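Local coordinates for homoserine kinase (Listeria monocytogenes, PDB 3HUL) that probably catalyses the ATP-dependent phosphorylation of L-homoserine to O-phospho-L-homoserine, the fourth of five steps from aspartate to threonine, at the interface of chains A and B and the interface of chains A and C. Coordinates in Å, arbitrary orientation; residue numbers count along the deposited sequence, not the author numbering. Chains: chain A/B/C, Homoserine kinase.

Contacts 2, 3 and 4 follow helix 181-198 of chain A or its twin, 181-199, in chain C. Contact 3, at the middle, sets one helix against the other; contact 2, about 13 Å away between C-alpha centres, lays the helix of chain A on the hairpin strands of chain C, and contact 4, about 10 Å from contact 3, has the reverse arrangement. Strand 135-141 serves both, from chain C in contact 2 and from chain A in contact 4. Contact 1 joins chain B just past the helix end, about 10 Å from contact 2, with which it shares A:Arg200, so one segment touches two partners in the four-chain assembly.

Contact 1: the interface of chains A and B. Residues chain A 198-201; chain B 153-154, 201.
The side-chain amides of A:Asn201 and B:Asn201 run in opposite directions with planes 11° apart, offset rather than stacked. CB of A:Asn201 lies over one face of the B:Asn201 amide, and CB of B:Asn201 lies over a face of the other amide. Beyond the ends of the amides sit backbone oxygens: OD1 of B:Asn201 is 2.9 Å from the carbonyl O of A:Leu199, and OD1 of A:Asn201 is 3.0 Å from O of B:Asp154. Both are acceptor-acceptor pairs as built, so both amide orientations are doubtful; turning each over would probably give hydrogen bonds.

The sounder link is backbone to backbone: N of B:Asp154 donates to O of A:Arg200 at 3.0 Å, nearly straight (175° at H). With CG of B:Asp154 anti to its N (chi1 -162°), the carboxylate OD2 meets water 1 at 2.7 Å, and this water also reaches O of A:Asn201 at 3.0 Å. CB of B:Pro153 packs against CB of A:Asn201. The structure alone does not show that this junction, which is not an exact two-fold, forms in solution, but its short loops may help tie chain B to the A-C pair in the four-chain assembly.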
ATOM      1  N   ILE A 198      -2.064  -9.476   4.756  1.00 18.97           N
ATOM      2  CA  ILE A 198      -1.490  -9.681   3.450  1.00 19.60           C
ATOM      3  C   ILE A 198      -0.820  -8.408   3.040  1.00 20.82           C
ATOM      4  O   ILE A 198       0.287  -8.437   2.475  1.00 20.01           O
ATOM      5  CB  ILE A 198      -2.523 -10.153   2.364  1.00 20.16           C
ATOM      6  CG1 ILE A 198      -2.980 -11.587   2.664  1.00 20.86           C
ATOM      7  CG2 ILE A 198      -1.841 -10.142   0.970  1.00 19.96           C
ATOM      8  CD1 ILE A 198      -4.275 -12.037   1.993  1.00 22.03           C
ATOM      9  N   LEU A 199      -1.461  -7.279   3.367  1.00 21.60           N
ATOM     10  CA  LEU A 199      -0.924  -5.972   2.971  1.00 22.32           C
ATOM     11  C   LEU A 199       0.259  -5.472   3.843  1.00 22.87           C
ATOM     12  O   LEU A 199       0.917  -4.494   3.479  1.00 23.23           O
ATOM     13  CB  LEU A 199      -2.072  -4.936   2.754  1.00 22.58           C
ATOM     14  CG  LEU A 199      -2.836  -5.325   1.445  1.00 25.06           C
ATOM     15  CD1 LEU A 199      -4.330  -5.160   1.507  1.00 26.22           C
ATOM     16  CD2 LEU A 199      -2.280  -4.512   0.270  1.00 27.69           C
ATOM     17  N   ARG A 200       0.577  -6.179   4.938  1.00 22.80           N
ATOM     18  CA  ARG A 200       1.850  -5.969   5.640  1.00 23.04           C
ATOM     19  C   ARG A 200       2.922  -6.949   5.139  1.00 23.03           C
ATOM     20  O   ARG A 200       4.013  -7.006   5.699  1.00 22.32           O
ATOM     21  CB  ARG A 200       1.699  -6.199   7.162  1.00 23.25           C
ATOM     22  CG  ARG A 200       0.811  -5.224   7.922  1.00 22.79           C
ATOM     23  CD  ARG A 200       1.460  -3.868   8.203  1.00 23.40           C
ATOM     24  NE  ARG A 200       2.801  -3.941   8.773  1.00 21.17           N
ATOM     25  CZ  ARG A 200       3.127  -3.644  10.025  1.00 22.11           C
ATOM     26  NH1 ARG A 200       2.185  -3.236  10.901  1.00 20.78           N
ATOM     27  NH2 ARG A 200       4.414  -3.756  10.401  1.00 20.22           N
ATOM     28  N   ASN A 201       2.576  -7.761   4.138  1.00 23.17           N
ATOM     29  CA  ASN A 201       3.415  -8.908   3.704  1.00 23.27           C
ATOM     30  C   ASN A 201       3.559  -9.970   4.823  1.00 22.94           C
ATOM     31  O   ASN A 201       4.540 -10.720   4.835  1.00 22.46           O
ATOM     32  CB  ASN A 201       4.794  -8.433   3.242  1.00 22.82           C
ATOM     33  CG  ASN A 201       5.462  -9.381   2.203  1.00 26.20           C
ATOM     34  OD1 ASN A 201       6.686  -9.627   2.238  1.00 26.31           O
ATOM     35  ND2 ASN A 201       4.678  -9.883   1.287  1.00 27.06           N
TER
ATOM     36  N   PRO B 153       7.707  -3.964   4.700  1.00 18.25           N
ATOM     37  CA  PRO B 153       7.178  -5.300   4.536  1.00 19.29           C
ATOM     38  C   PRO B 153       7.845  -6.300   5.494  1.00 19.92           C
ATOM     39  O   PRO B 153       9.052  -6.249   5.735  1.00 19.32           O
ATOM     40  CB  PRO B 153       7.552  -5.654   3.089  1.00 17.89           C
ATOM     41  CG  PRO B 153       7.520  -4.298   2.369  1.00 20.05           C
ATOM     42  CD  PRO B 153       8.169  -3.385   3.424  1.00 18.90           C
ATOM     43  N   ASP B 154       7.031  -7.193   6.019  1.00 21.55           N
ATOM     44  CA  ASP B 154       7.517  -8.336   6.760  1.00 22.98           C
ATOM     45  C   ASP B 154       8.570  -9.099   5.956  1.00 23.92           C
ATOM     46  O   ASP B 154       8.352  -9.435   4.782  1.00 24.16           O
ATOM     47  CB  ASP B 154       6.355  -9.246   7.070  1.00 23.99           C
ATOM     48  CG  ASP B 154       6.672 -10.197   8.182  1.00 26.67           C
ATOM     49  OD1 ASP B 154       6.976  -9.715   9.276  1.00 33.25           O
ATOM     50  OD2 ASP B 154       6.662 -11.409   7.961  1.00 32.71           O
ATOM     51  N   ASN B 201       4.978  -4.033  -1.491  1.00 27.40           N
ATOM     52  CA  ASN B 201       5.321  -5.345  -0.899  1.00 28.17           C
ATOM     53  C   ASN B 201       5.972  -6.228  -1.969  1.00 28.10           C
ATOM     54  O   ASN B 201       5.797  -7.446  -1.978  1.00 28.26           O
ATOM     55  CB  ASN B 201       4.095  -6.067  -0.314  1.00 27.28           C
ATOM     56  CG  ASN B 201       3.512  -5.366   0.910  1.00 31.15           C
ATOM     57  OD1 ASN B 201       2.288  -5.181   1.008  1.00 34.67           O
ATOM     58  ND2 ASN B 201       4.370  -4.992   1.863  1.00 31.48           N
TER
HETATM   59  O   HOH W   1       6.455 -12.920   5.715  1.00 39.74           O

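Contact 2: the interface of chains A and C. Residues chain A 193, 196-197, 200, 205; chain C 137, 146-148.
C:Val148 spreads its two methyls towards different parts of chain A: CG1 stands anti to the backbone N (chi1 -175°) and points at A:Arg200, while CG2, beside that N, points at A:Leu205. The partner leucine is set to match, with CG anti to its own N (chi1 170°), which sends CD2 to CG2 of C:Val148 at 3.6 Å and CD1 to CD1 of the C:Phe146 ring at 3.8 Å. The leucine thus straddles two residues of strand 144-150, lying alongside the valine but pointing the other way, and meeting the phenyl at an ortho carbon.

The site is an apolar helix-on-hairpin patch of the two-fold related A-C pair. Helix 181-198 of chain A, with the start of helix 203-210, rests on strands 135-141 and 144-150 of chain C. The small A:Ala196 probably lets the helix come near: its CB is 3.9 Å from CB of both C:Val137 and C:Val148, a methyl set between two branched side chains. Further along, A:Val193 turns CG2 to the backbone oxygens of C:Val137 and C:Phe146 and CG1 to the valine of the second strand. C:Val148 is therefore packed among a helix, a loop arginine and a second helix, and probably contributes to the fit of the two subunits. Against C:Val148 it is the aliphatic stem of A:Arg200 that touches; beyond CG the chain bends at chi2 and chi3, and CG itself lies 3.4 Å from CG1 of C:Val148.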
ATOM      1  N   VAL A 193      -8.766  -9.308   9.122  1.00 17.22           N
ATOM      2  CA  VAL A 193      -7.387  -9.476   9.561  1.00 18.27           C
ATOM      3  C   VAL A 193      -6.511 -10.116   8.468  1.00 18.22           C
ATOM      4  O   VAL A 193      -5.394  -9.657   8.206  1.00 19.44           O
ATOM      5  CB  VAL A 193      -7.306 -10.261  10.908  1.00 18.35           C
ATOM      6  CG1 VAL A 193      -5.842 -10.593  11.256  1.00 17.23           C
ATOM      7  CG2 VAL A 193      -7.912  -9.424  12.023  1.00 18.32           C
ATOM      8  N   ALA A 196      -5.822  -7.403   5.935  1.00 17.53           N
ATOM      9  CA  ALA A 196      -4.859  -6.456   6.490  1.00 17.74           C
ATOM     10  C   ALA A 196      -3.435  -7.052   6.594  1.00 17.92           C
ATOM     11  O   ALA A 196      -2.442  -6.362   6.359  1.00 18.07           O
ATOM     12  CB  ALA A 196      -5.325  -5.979   7.842  1.00 17.39           C
ATOM     13  N   ALA A 197      -3.336  -8.333   6.928  1.00 17.58           N
ATOM     14  CA  ALA A 197      -2.023  -8.967   7.113  1.00 17.84           C
ATOM     15  C   ALA A 197      -1.302  -9.156   5.806  1.00 18.12           C
ATOM     16  O   ALA A 197      -0.064  -9.017   5.744  1.00 18.52           O
ATOM     17  CB  ALA A 197      -2.157 -10.330   7.898  1.00 17.59           C
ATOM     18  N   ARG A 200       0.577  -6.179   4.938  1.00 22.80           N
ATOM     19  CA  ARG A 200       1.850  -5.969   5.640  1.00 23.04           C
ATOM     20  C   ARG A 200       2.922  -6.949   5.139  1.00 23.03           C
ATOM     21  O   ARG A 200       4.013  -7.006   5.699  1.00 22.32           O
ATOM     22  CB  ARG A 200       1.699  -6.199   7.162  1.00 23.25           C
ATOM     23  CG  ARG A 200       0.811  -5.224   7.922  1.00 22.79           C
ATOM     24  CD  ARG A 200       1.460  -3.868   8.203  1.00 23.40           C
ATOM     25  NE  ARG A 200       2.801  -3.941   8.773  1.00 21.17           N
ATOM     26  CZ  ARG A 200       3.127  -3.644  10.025  1.00 22.11           C
ATOM     27  NH1 ARG A 200       2.185  -3.236  10.901  1.00 20.78           N
ATOM     28  NH2 ARG A 200       4.414  -3.756  10.401  1.00 20.22           N
ATOM     29  N   LEU A 205       0.817 -14.768   9.303  1.00 23.28           N
ATOM     30  CA  LEU A 205      -0.457 -14.442   9.955  1.00 22.92           C
ATOM     31  C   LEU A 205      -1.617 -14.656   8.977  1.00 21.88           C
ATOM     32  O   LEU A 205      -2.596 -15.282   9.333  1.00 22.25           O
ATOM     33  CB  LEU A 205      -0.452 -13.015  10.523  1.00 22.22           C
ATOM     34  CG  LEU A 205      -1.758 -12.375  11.054  1.00 23.88           C
ATOM     35  CD1 LEU A 205      -2.425 -13.232  12.176  1.00 22.04           C
ATOM     36  CD2 LEU A 205      -1.418 -10.966  11.571  1.00 18.10           C
TER
ATOM     37  N   VAL C 137      -6.789  -3.222  12.656  1.00 20.38           N
ATOM     38  CA  VAL C 137      -7.782  -4.200  12.218  1.00 21.40           C
ATOM     39  C   VAL C 137      -7.656  -5.441  13.125  1.00 23.28           C
ATOM     40  O   VAL C 137      -6.619  -6.106  13.136  1.00 23.52           O
ATOM     41  CB  VAL C 137      -7.600  -4.560  10.706  1.00 20.46           C
ATOM     42  CG1 VAL C 137      -8.577  -5.640  10.252  1.00 19.58           C
ATOM     43  CG2 VAL C 137      -7.779  -3.331   9.847  1.00 19.57           C
ATOM     44  N   PHE C 146      -5.975 -11.288  17.405  1.00 42.29           N
ATOM     45  CA  PHE C 146      -5.113 -11.100  16.264  1.00 39.70           C
ATOM     46  C   PHE C 146      -5.478  -9.713  15.753  1.00 37.95           C
ATOM     47  O   PHE C 146      -6.652  -9.356  15.648  1.00 37.40           O
ATOM     48  CB  PHE C 146      -5.355 -12.183  15.200  1.00 40.15           C
ATOM     49  CG  PHE C 146      -5.099 -13.603  15.686  1.00 39.92           C
ATOM     50  CD1 PHE C 146      -3.829 -14.162  15.618  1.00 40.60           C
ATOM     51  CD2 PHE C 146      -6.137 -14.372  16.208  1.00 41.05           C
ATOM     52  CE1 PHE C 146      -3.580 -15.477  16.068  1.00 40.96           C
ATOM     53  CE2 PHE C 146      -5.903 -15.686  16.674  1.00 41.54           C
ATOM     54  CZ  PHE C 146      -4.623 -16.236  16.592  1.00 41.33           C
ATOM     55  N   TYR C 147      -4.468  -8.909  15.488  1.00 35.71           N
ATOM     56  CA  TYR C 147      -4.683  -7.564  14.983  1.00 33.73           C
ATOM     57  C   TYR C 147      -3.508  -7.216  14.100  1.00 31.64           C
ATOM     58  O   TYR C 147      -2.418  -7.812  14.218  1.00 31.03           O
ATOM     59  CB  TYR C 147      -4.851  -6.536  16.112  1.00 33.69           C
ATOM     60  CG  TYR C 147      -3.681  -6.505  17.069  1.00 36.53           C
ATOM     61  CD1 TYR C 147      -2.485  -5.841  16.727  1.00 37.80           C
ATOM     62  CD2 TYR C 147      -3.752  -7.149  18.310  1.00 37.80           C
ATOM     63  CE1 TYR C 147      -1.391  -5.834  17.584  1.00 40.05           C
ATOM     64  CE2 TYR C 147      -2.659  -7.144  19.181  1.00 39.59           C
ATOM     65  CZ  TYR C 147      -1.484  -6.485  18.813  1.00 41.10           C
ATOM     66  OH  TYR C 147      -0.400  -6.475  19.668  1.00 44.57           O
ATOM     67  N   VAL C 148      -3.762  -6.275  13.199  1.00 28.25           N
ATOM     68  CA  VAL C 148      -2.758  -5.706  12.355  1.00 25.90           C
ATOM     69  C   VAL C 148      -2.937  -4.200  12.409  1.00 24.84           C
ATOM     70  O   VAL C 148      -4.063  -3.693  12.354  1.00 24.18           O
ATOM     71  CB  VAL C 148      -2.903  -6.214  10.887  1.00 25.72           C
ATOM     72  CG1 VAL C 148      -1.768  -5.705  10.037  1.00 23.30           C
ATOM     73  CG2 VAL C 148      -2.946  -7.746  10.868  1.00 25.80           C
TER

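Contact 3: the interface of chains A and C. Residues chain A 187-188, 191-192, 215; chain C 188, 191-192, 215.
ND2 of C:Asn192 reaches OD1 of A:Asn192 at 3.0 Å, a weak, strongly bent hydrogen bond. In this member of the GHMP kinase family the pair lies close to the two-fold axis between chains A and C, where helix 181-198 of chain A packs against its counterpart, helix 181-199, in chain C. Identical orientation of both amides across the axis would set like ends against each other. Both side chains leave the backbone alike, but as modelled chi2 is -10° in A:Asn192 and 175° in C:Asn192, about half a turn apart, which pairs an oxygen with an amide NH2; the asymmetry may rest on how O and N were assigned. The two amides stand nearly perpendicular, their planes 85° apart.

Alanine methyls border the amides: CB of A:Ala191 packs on the amide of C:Asn192, and CB of C:Ala191 on that of A:Asn192. One turn back, A:Ser188 and C:Ser188 face each other, and OG of A:Ser188 gives at most a weak hydrogen bond to OG of C:Ser188 at 3.2 Å. Each serine also meets the tryptophan of the opposite chain: CZ2 of A:Trp215 is 3.6 Å from CB of C:Ser188, and CZ2 of C:Trp215 is as far from CB of A:Ser188. Within chain A, CB of A:Ala187 lies over one face of the A:Trp215 indole, 3.5 Å above its plane and towards the rim.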
ATOM      1  N   ALA A 187     -16.445 -14.129  12.058  1.00 29.60           N
ATOM      2  CA  ALA A 187     -15.942 -14.619  10.775  1.00 28.67           C
ATOM      3  C   ALA A 187     -15.529 -13.448   9.890  1.00 27.77           C
ATOM      4  O   ALA A 187     -14.570 -13.534   9.133  1.00 27.27           O
ATOM      5  CB  ALA A 187     -16.980 -15.451  10.069  1.00 28.04           C
ATOM      6  N   SER A 188     -16.281 -12.366   9.975  1.00 26.61           N
ATOM      7  CA  SER A 188     -15.935 -11.174   9.241  1.00 26.21           C
ATOM      8  C   SER A 188     -14.575 -10.662   9.708  1.00 25.11           C
ATOM      9  O   SER A 188     -13.704 -10.366   8.900  1.00 24.30           O
ATOM     10  CB  SER A 188     -17.015 -10.109   9.417  1.00 25.64           C
ATOM     11  OG  SER A 188     -16.685  -8.973   8.653  1.00 26.69           O
ATOM     12  N   ALA A 191     -11.546 -12.518   8.211  1.00 21.67           N
ATOM     13  CA  ALA A 191     -11.240 -12.152   6.838  1.00 20.92           C
ATOM     14  C   ALA A 191     -10.597 -10.741   6.811  1.00 19.85           C
ATOM     15  O   ALA A 191      -9.631 -10.513   6.098  1.00 20.09           O
ATOM     16  CB  ALA A 191     -12.502 -12.204   5.992  1.00 20.54           C
ATOM     17  N   ASN A 192     -11.139  -9.816   7.596  1.00 18.99           N
ATOM     18  CA  ASN A 192     -10.571  -8.457   7.732  1.00 18.18           C
ATOM     19  C   ASN A 192      -9.089  -8.524   8.097  1.00 17.43           C
ATOM     20  O   ASN A 192      -8.260  -7.887   7.461  1.00 16.75           O
ATOM     21  CB  ASN A 192     -11.275  -7.661   8.821  1.00 17.55           C
ATOM     22  CG  ASN A 192     -12.719  -7.387   8.527  1.00 19.66           C
ATOM     23  OD1 ASN A 192     -13.209  -7.616   7.417  1.00 23.34           O
ATOM     24  ND2 ASN A 192     -13.420  -6.836   9.525  1.00 19.49           N
ATOM     25  N   TRP A 215     -17.878 -20.235   8.112  1.00 48.78           N
ATOM     26  CA  TRP A 215     -19.065 -19.779   7.374  1.00 48.25           C
ATOM     27  C   TRP A 215     -20.233 -20.776   7.176  1.00 48.46           C
ATOM     28  O   TRP A 215     -20.101 -21.978   7.410  1.00 48.78           O
ATOM     29  CB  TRP A 215     -18.653 -19.163   6.034  1.00 47.56           C
ATOM     30  CG  TRP A 215     -18.088 -17.782   6.171  1.00 45.25           C
ATOM     31  CD1 TRP A 215     -16.803 -17.398   5.939  1.00 43.98           C
ATOM     32  CD2 TRP A 215     -18.788 -16.600   6.584  1.00 43.70           C
ATOM     33  NE1 TRP A 215     -16.658 -16.056   6.159  1.00 41.50           N
ATOM     34  CE2 TRP A 215     -17.858 -15.538   6.561  1.00 41.20           C
ATOM     35  CE3 TRP A 215     -20.111 -16.335   6.976  1.00 43.00           C
ATOM     36  CZ2 TRP A 215     -18.200 -14.239   6.910  1.00 39.97           C
ATOM     37  CZ3 TRP A 215     -20.452 -15.032   7.323  1.00 42.34           C
ATOM     38  CH2 TRP A 215     -19.498 -14.003   7.290  1.00 41.97           C
TER
ATOM     39  N   SER C 188     -19.899  -9.023   5.839  1.00 28.14           N
ATOM     40  CA  SER C 188     -18.463  -9.296   5.908  1.00 27.27           C
ATOM     41  C   SER C 188     -17.741  -8.776   4.653  1.00 26.77           C
ATOM     42  O   SER C 188     -16.704  -8.123   4.742  1.00 26.54           O
ATOM     43  CB  SER C 188     -18.231 -10.789   6.060  1.00 27.12           C
ATOM     44  OG  SER C 188     -16.860 -11.057   6.289  1.00 26.96           O
ATOM     45  N   ALA C 191     -17.238  -4.970   4.654  1.00 21.53           N
ATOM     46  CA  ALA C 191     -16.098  -4.671   5.532  1.00 20.93           C
ATOM     47  C   ALA C 191     -14.787  -4.991   4.803  1.00 20.58           C
ATOM     48  O   ALA C 191     -13.834  -4.199   4.858  1.00 20.24           O
ATOM     49  CB  ALA C 191     -16.177  -5.514   6.849  1.00 20.48           C
ATOM     50  N   ASN C 192     -14.765  -6.158   4.140  1.00 19.54           N
ATOM     51  CA  ASN C 192     -13.592  -6.621   3.378  1.00 19.53           C
ATOM     52  C   ASN C 192     -13.177  -5.584   2.348  1.00 19.28           C
ATOM     53  O   ASN C 192     -12.006  -5.221   2.260  1.00 19.71           O
ATOM     54  CB  ASN C 192     -13.904  -7.926   2.637  1.00 19.15           C
ATOM     55  CG  ASN C 192     -14.017  -9.152   3.553  1.00 18.91           C
ATOM     56  OD1 ASN C 192     -14.355 -10.243   3.089  1.00 19.71           O
ATOM     57  ND2 ASN C 192     -13.730  -8.991   4.806  1.00 17.39           N
ATOM     58  N   TRP C 215     -24.683  -4.645   9.665  1.00 52.79           N
ATOM     59  CA  TRP C 215     -24.792  -5.348  10.948  1.00 52.58           C
ATOM     60  C   TRP C 215     -25.981  -4.869  11.793  1.00 52.83           C
ATOM     61  O   TRP C 215     -26.856  -4.143  11.304  1.00 53.21           O
ATOM     62  CB  TRP C 215     -23.482  -5.238  11.754  1.00 52.10           C
ATOM     63  CG  TRP C 215     -22.280  -5.769  11.013  1.00 50.84           C
ATOM     64  CD1 TRP C 215     -21.265  -5.035  10.467  1.00 49.63           C
ATOM     65  CD2 TRP C 215     -21.988  -7.144  10.710  1.00 48.94           C
ATOM     66  NE1 TRP C 215     -20.354  -5.867   9.855  1.00 49.18           N
ATOM     67  CE2 TRP C 215     -20.771  -7.164   9.989  1.00 48.17           C
ATOM     68  CE3 TRP C 215     -22.634  -8.361  10.978  1.00 47.91           C
ATOM     69  CZ2 TRP C 215     -20.185  -8.356   9.534  1.00 46.06           C
ATOM     70  CZ3 TRP C 215     -22.049  -9.545  10.521  1.00 46.32           C
ATOM     71  CH2 TRP C 215     -20.834  -9.529   9.809  1.00 45.48           C
TER

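Contact 4: the interface of chains A and C. Residues chain A 138-141; chain C 186, 189-190, 212.
A:Leu141 reaches into chain C between a helix and a loop arginine. Its CB lies 3.7 Å from NH1 of C:Arg212; beyond it, CG stands anti to the carbonyl carbon (chi1 -48°), and the two methyls divide the neighbours. CD1 sits over one face of the C:Arg212 guanidinium, 3.5 Å above its plane and offset towards the rim, and also touches CG1 of C:Ile190. CD2 faces the helix, meeting CG1 of C:Ile190 at 3.6 Å and, less closely, its CD1 and the CG of C:Gln186. The CD1 methyl thus packs by van der Waals contact on the flat guanidinium.

This strand-on-helix patch, with strand 135-141 of chain A on helix 181-199 of chain C, belongs to the two-fold A-C interface and probably helps fix how the subunits meet. Extended beyond CG, C:Gln186 runs past the backbone of A:Lys140, with CG 3.6 Å from O of that lysine. Smaller groups meet next to it: CB of A:Ala139 packs on C:Ser189, whose hydroxyl is occupied inside its own helix. That OG, at chi1 70°, donates to the carbonyl O of C:Gln186 at 3.1 Å, from 39° above the carbonyl plane.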
ATOM      1  N   GLY A 138     -13.887  -8.498  -3.088  1.00 20.80           N
ATOM      2  CA  GLY A 138     -15.130  -8.119  -3.738  1.00 21.66           C
ATOM      3  C   GLY A 138     -16.336  -8.195  -2.846  1.00 23.44           C
ATOM      4  O   GLY A 138     -16.331  -8.850  -1.794  1.00 23.01           O
ATOM      5  N   ALA A 139     -17.384  -7.505  -3.271  1.00 25.30           N
ATOM      6  CA  ALA A 139     -18.703  -7.616  -2.645  1.00 27.39           C
ATOM      7  C   ALA A 139     -19.798  -7.463  -3.712  1.00 29.59           C
ATOM      8  O   ALA A 139     -19.769  -6.561  -4.561  1.00 29.38           O
ATOM      9  CB  ALA A 139     -18.876  -6.601  -1.530  1.00 26.44           C
ATOM     10  N   LYS A 140     -20.723  -8.402  -3.697  1.00 32.67           N
ATOM     11  CA  LYS A 140     -21.862  -8.373  -4.601  1.00 36.20           C
ATOM     12  C   LYS A 140     -23.055  -8.111  -3.710  1.00 37.73           C
ATOM     13  O   LYS A 140     -23.359  -8.922  -2.838  1.00 38.01           O
ATOM     14  CB  LYS A 140     -21.993  -9.701  -5.356  1.00 36.44           C
ATOM     15  CG  LYS A 140     -23.054  -9.650  -6.453  1.00 38.31           C
ATOM     16  CD  LYS A 140     -22.881 -10.752  -7.461  1.00 40.28           C
ATOM     17  CE  LYS A 140     -23.982 -10.654  -8.500  1.00 42.27           C
ATOM     18  NZ  LYS A 140     -25.275 -11.060  -7.904  1.00 42.62           N
ATOM     19  N   LEU A 141     -23.675  -6.945  -3.893  1.00 40.06           N
ATOM     20  CA  LEU A 141     -24.667  -6.409  -2.955  1.00 42.13           C
ATOM     21  C   LEU A 141     -25.878  -6.068  -3.774  1.00 44.02           C
ATOM     22  O   LEU A 141     -25.881  -5.058  -4.518  1.00 44.96           O
ATOM     23  CB  LEU A 141     -24.172  -5.124  -2.287  1.00 41.64           C
ATOM     24  CG  LEU A 141     -22.765  -5.118  -1.689  1.00 41.85           C
ATOM     25  CD1 LEU A 141     -22.415  -3.715  -1.167  1.00 42.49           C
ATOM     26  CD2 LEU A 141     -22.644  -6.161  -0.598  1.00 38.76           C
TER
ATOM     27  N   GLN C 186     -22.746 -10.810   3.150  1.00 32.02           N
ATOM     28  CA  GLN C 186     -22.704  -9.541   2.468  1.00 32.15           C
ATOM     29  C   GLN C 186     -22.085  -8.483   3.351  1.00 31.49           C
ATOM     30  O   GLN C 186     -21.360  -7.615   2.852  1.00 31.24           O
ATOM     31  CB  GLN C 186     -24.097  -9.105   2.019  1.00 32.48           C
ATOM     32  CG  GLN C 186     -24.426  -9.487   0.589  1.00 35.67           C
ATOM     33  CD  GLN C 186     -25.779  -8.941   0.120  1.00 40.80           C
ATOM     34  OE1 GLN C 186     -26.254  -9.293  -0.970  1.00 44.05           O
ATOM     35  NE2 GLN C 186     -26.396  -8.077   0.926  1.00 39.99           N
ATOM     36  N   SER C 189     -18.314  -9.021   3.482  1.00 26.21           N
ATOM     37  CA  SER C 189     -17.642  -8.627   2.248  1.00 25.90           C
ATOM     38  C   SER C 189     -17.601  -7.117   2.029  1.00 25.12           C
ATOM     39  O   SER C 189     -16.705  -6.620   1.383  1.00 26.66           O
ATOM     40  CB  SER C 189     -18.216  -9.358   1.039  1.00 25.00           C
ATOM     41  OG  SER C 189     -19.502  -8.894   0.781  1.00 28.53           O
ATOM     42  N   ILE C 190     -18.559  -6.392   2.569  1.00 24.35           N
ATOM     43  CA  ILE C 190     -18.518  -4.920   2.583  1.00 23.84           C
ATOM     44  C   ILE C 190     -17.384  -4.401   3.455  1.00 22.64           C
ATOM     45  O   ILE C 190     -16.683  -3.469   3.067  1.00 23.40           O
ATOM     46  CB  ILE C 190     -19.865  -4.338   3.155  1.00 24.14           C
ATOM     47  CG1 ILE C 190     -21.001  -4.573   2.159  1.00 27.36           C
ATOM     48  CG2 ILE C 190     -19.753  -2.833   3.438  1.00 22.44           C
ATOM     49  CD1 ILE C 190     -22.420  -4.313   2.747  1.00 29.74           C
ATOM     50  N   ARG C 212     -22.457   1.694   4.275  1.00 45.49           N
ATOM     51  CA  ARG C 212     -23.317   0.525   4.069  1.00 47.48           C
ATOM     52  C   ARG C 212     -23.198  -0.488   5.211  1.00 48.65           C
ATOM     53  O   ARG C 212     -22.898  -1.661   4.965  1.00 49.03           O
ATOM     54  CB  ARG C 212     -22.965  -0.153   2.753  1.00 47.27           C
ATOM     55  CG  ARG C 212     -23.440   0.564   1.528  1.00 49.00           C
ATOM     56  CD  ARG C 212     -24.028  -0.445   0.581  1.00 51.78           C
ATOM     57  NE  ARG C 212     -23.977  -0.022  -0.817  1.00 54.28           N
ATOM     58  CZ  ARG C 212     -24.621  -0.639  -1.808  1.00 54.78           C
ATOM     59  NH1 ARG C 212     -25.380  -1.700  -1.544  1.00 55.71           N
ATOM     60  NH2 ARG C 212     -24.512  -0.190  -3.057  1.00 53.67           N
TER